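Long-range contact in transmembrane oligosaccharyl transferase (Archaeoglobus fulgidus, PDB 3WAJ), which is a membrane-embedded oligosaccharyl transferase of the STT3/AglB family, with a GT-C-type transmembrane region and a large globular C-terminal portion: residues 828-833 and 853-858. Numbering follows the deposited sequence.
Sequences HNSDYP and IYESQV
The backbone N of E855 donates to the side-chain OD1 of N829 over 2.7 Å, with an N-H...O angle of 146°. The donor is tilted slightly from the amide's carbonyl plane; chi1 of N829 puts CG between its own backbone N and carbonyl carbon, and OD1 meets the E855 N-H at the helix start. Next to this bond, the backbone N of H828 gives a straighter one to the carbonyl O of I853, 2.8 Å and 157°. It is answered weakly in the other direction, where the N of I853 points at ND1 of the H828 ring over 3.5 Å. The same ring has I853 O at its edge, in plane, while its NE2 bonds to the carbonyl O of T838 in strand 835-844; the imidazole thus links the T838 carbonyl, by a hydrogen bond, to the I853 N-H, by a weak one. Y854, the N-cap residue, turns its own N to OE1 of Q857 three residues on, 3.0 Å away and in the carbonyl plane on a lone pair. Its ring stands 81° from the N829 amide, which meets the ring edge through CG, 3.8 Å from Y854 CD1. On the S830 side, E855 CG is anti to the backbone N and the chain bends at chi2, which turns CD; OE1 lies 3.3 Å from S830 CB. That carboxylate is held from outside the pair, OE1 by S827 OG and a salt bridge to R694, OE2 by Q859. R694 belongs to strand 693-698 and also touches S830. Only 293 Å² is buried, so packing is modest and polar bonds define the interface. Within the long peripheral domain, N829 thus engages a first-turn N-H that lacks an intrahelical acceptor, and acidic E855 is probably favoured by the helix dipole as well as by R694.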
# COMPACT_ATOMS: atom_id res chain seq x y z
N HIS A 828 12.03 23.02 -30.57
CA HIS A 828 12.71 24.20 -30.06
C HIS A 828 11.77 25.31 -29.57
O HIS A 828 12.22 26.36 -29.14
CB HIS A 828 13.76 24.69 -31.07
CG HIS A 828 14.95 23.78 -31.15
ND1 HIS A 828 14.98 22.65 -31.94
CD2 HIS A 828 16.14 23.81 -30.49
CE1 HIS A 828 16.14 22.03 -31.79
NE2 HIS A 828 16.86 22.72 -30.92
N ASN A 829 10.47 25.04 -29.60
CA ASN A 829 9.50 26.02 -29.11
C ASN A 829 8.44 25.45 -28.16
O ASN A 829 7.40 26.08 -27.95
CB ASN A 829 8.82 26.74 -30.28
CG ASN A 829 8.17 25.79 -31.27
OD1 ASN A 829 8.64 24.67 -31.48
ND2 ASN A 829 7.06 26.22 -31.87
N SER A 830 8.70 24.28 -27.58
CA SER A 830 7.76 23.72 -26.61
C SER A 830 7.81 24.50 -25.30
O SER A 830 8.84 25.08 -24.93
CB SER A 830 8.03 22.23 -26.37
OG SER A 830 9.30 22.02 -25.79
N ASP A 831 6.69 24.54 -24.59
CA ASP A 831 6.62 25.34 -23.36
C ASP A 831 7.17 24.60 -22.14
O ASP A 831 7.03 25.04 -21.00
CB ASP A 831 5.20 25.86 -23.14
CG ASP A 831 4.85 27.02 -24.07
OD1 ASP A 831 5.57 27.21 -25.08
OD2 ASP A 831 3.87 27.74 -23.80
N TYR A 832 7.84 23.48 -22.39
CA TYR A 832 8.41 22.66 -21.34
C TYR A 832 9.76 23.19 -20.85
O TYR A 832 10.58 23.65 -21.66
CB TYR A 832 8.49 21.21 -21.82
CG TYR A 832 7.12 20.55 -21.94
CD1 TYR A 832 6.20 20.61 -20.90
CD2 TYR A 832 6.75 19.88 -23.10
CE1 TYR A 832 4.96 20.00 -21.00
CE2 TYR A 832 5.50 19.27 -23.22
CZ TYR A 832 4.61 19.34 -22.17
OH TYR A 832 3.36 18.73 -22.26
N PRO A 833 9.98 23.14 -19.52
CA PRO A 833 11.21 23.59 -18.84
C PRO A 833 12.44 22.74 -19.17
O PRO A 833 13.55 23.20 -18.94
CB PRO A 833 10.85 23.47 -17.34
CG PRO A 833 9.69 22.54 -17.27
CD PRO A 833 8.94 22.70 -18.57
N ILE A 853 13.60 21.99 -35.09
CA ILE A 853 12.29 21.37 -35.23
C ILE A 853 11.27 22.17 -34.43
O ILE A 853 11.58 22.68 -33.36
CB ILE A 853 12.30 19.92 -34.68
CG1 ILE A 853 13.32 19.06 -35.45
CG2 ILE A 853 10.92 19.28 -34.77
CD1 ILE A 853 12.92 18.81 -36.89
N TYR A 854 10.05 22.28 -34.95
CA TYR A 854 8.99 23.00 -34.24
C TYR A 854 7.95 22.06 -33.62
O TYR A 854 7.74 20.93 -34.10
CB TYR A 854 8.38 24.11 -35.12
CG TYR A 854 9.44 25.11 -35.52
CD1 TYR A 854 9.81 26.14 -34.66
CD2 TYR A 854 10.11 24.99 -36.73
CE1 TYR A 854 10.81 27.05 -35.01
CE2 TYR A 854 11.11 25.89 -37.09
CZ TYR A 854 11.45 26.92 -36.23
OH TYR A 854 12.44 27.82 -36.57
N GLU A 855 7.32 22.54 -32.55
CA GLU A 855 6.39 21.75 -31.75
C GLU A 855 5.31 21.07 -32.59
O GLU A 855 4.93 19.93 -32.31
CB GLU A 855 5.80 22.64 -30.64
CG GLU A 855 4.72 21.98 -29.79
CD GLU A 855 5.28 20.94 -28.83
OE1 GLU A 855 6.50 20.65 -28.89
OE2 GLU A 855 4.49 20.42 -28.00
N SER A 856 4.82 21.76 -33.62
CA SER A 856 3.72 21.22 -34.42
C SER A 856 4.20 20.05 -35.27
O SER A 856 3.47 19.07 -35.45
CB SER A 856 3.09 22.31 -35.30
OG SER A 856 3.96 22.67 -36.35
N GLN A 857 5.43 20.14 -35.76
CA GLN A 857 6.03 19.05 -36.53
C GLN A 857 6.17 17.80 -35.66
O GLN A 857 5.92 16.69 -36.12
CB GLN A 857 7.40 19.49 -37.07
CG GLN A 857 7.37 20.85 -37.77
CD GLN A 857 8.68 21.18 -38.48
OE1 GLN A 857 9.67 21.55 -37.84
NE2 GLN A 857 8.68 21.06 -39.80
N VAL A 858 6.57 18.00 -34.41
CA VAL A 858 6.67 16.92 -33.44
C VAL A 858 5.30 16.37 -33.02
O VAL A 858 5.12 15.15 -32.94
CB VAL A 858 7.47 17.37 -32.18
CG1 VAL A 858 7.21 16.46 -30.99
CG2 VAL A 858 8.95 17.41 -32.48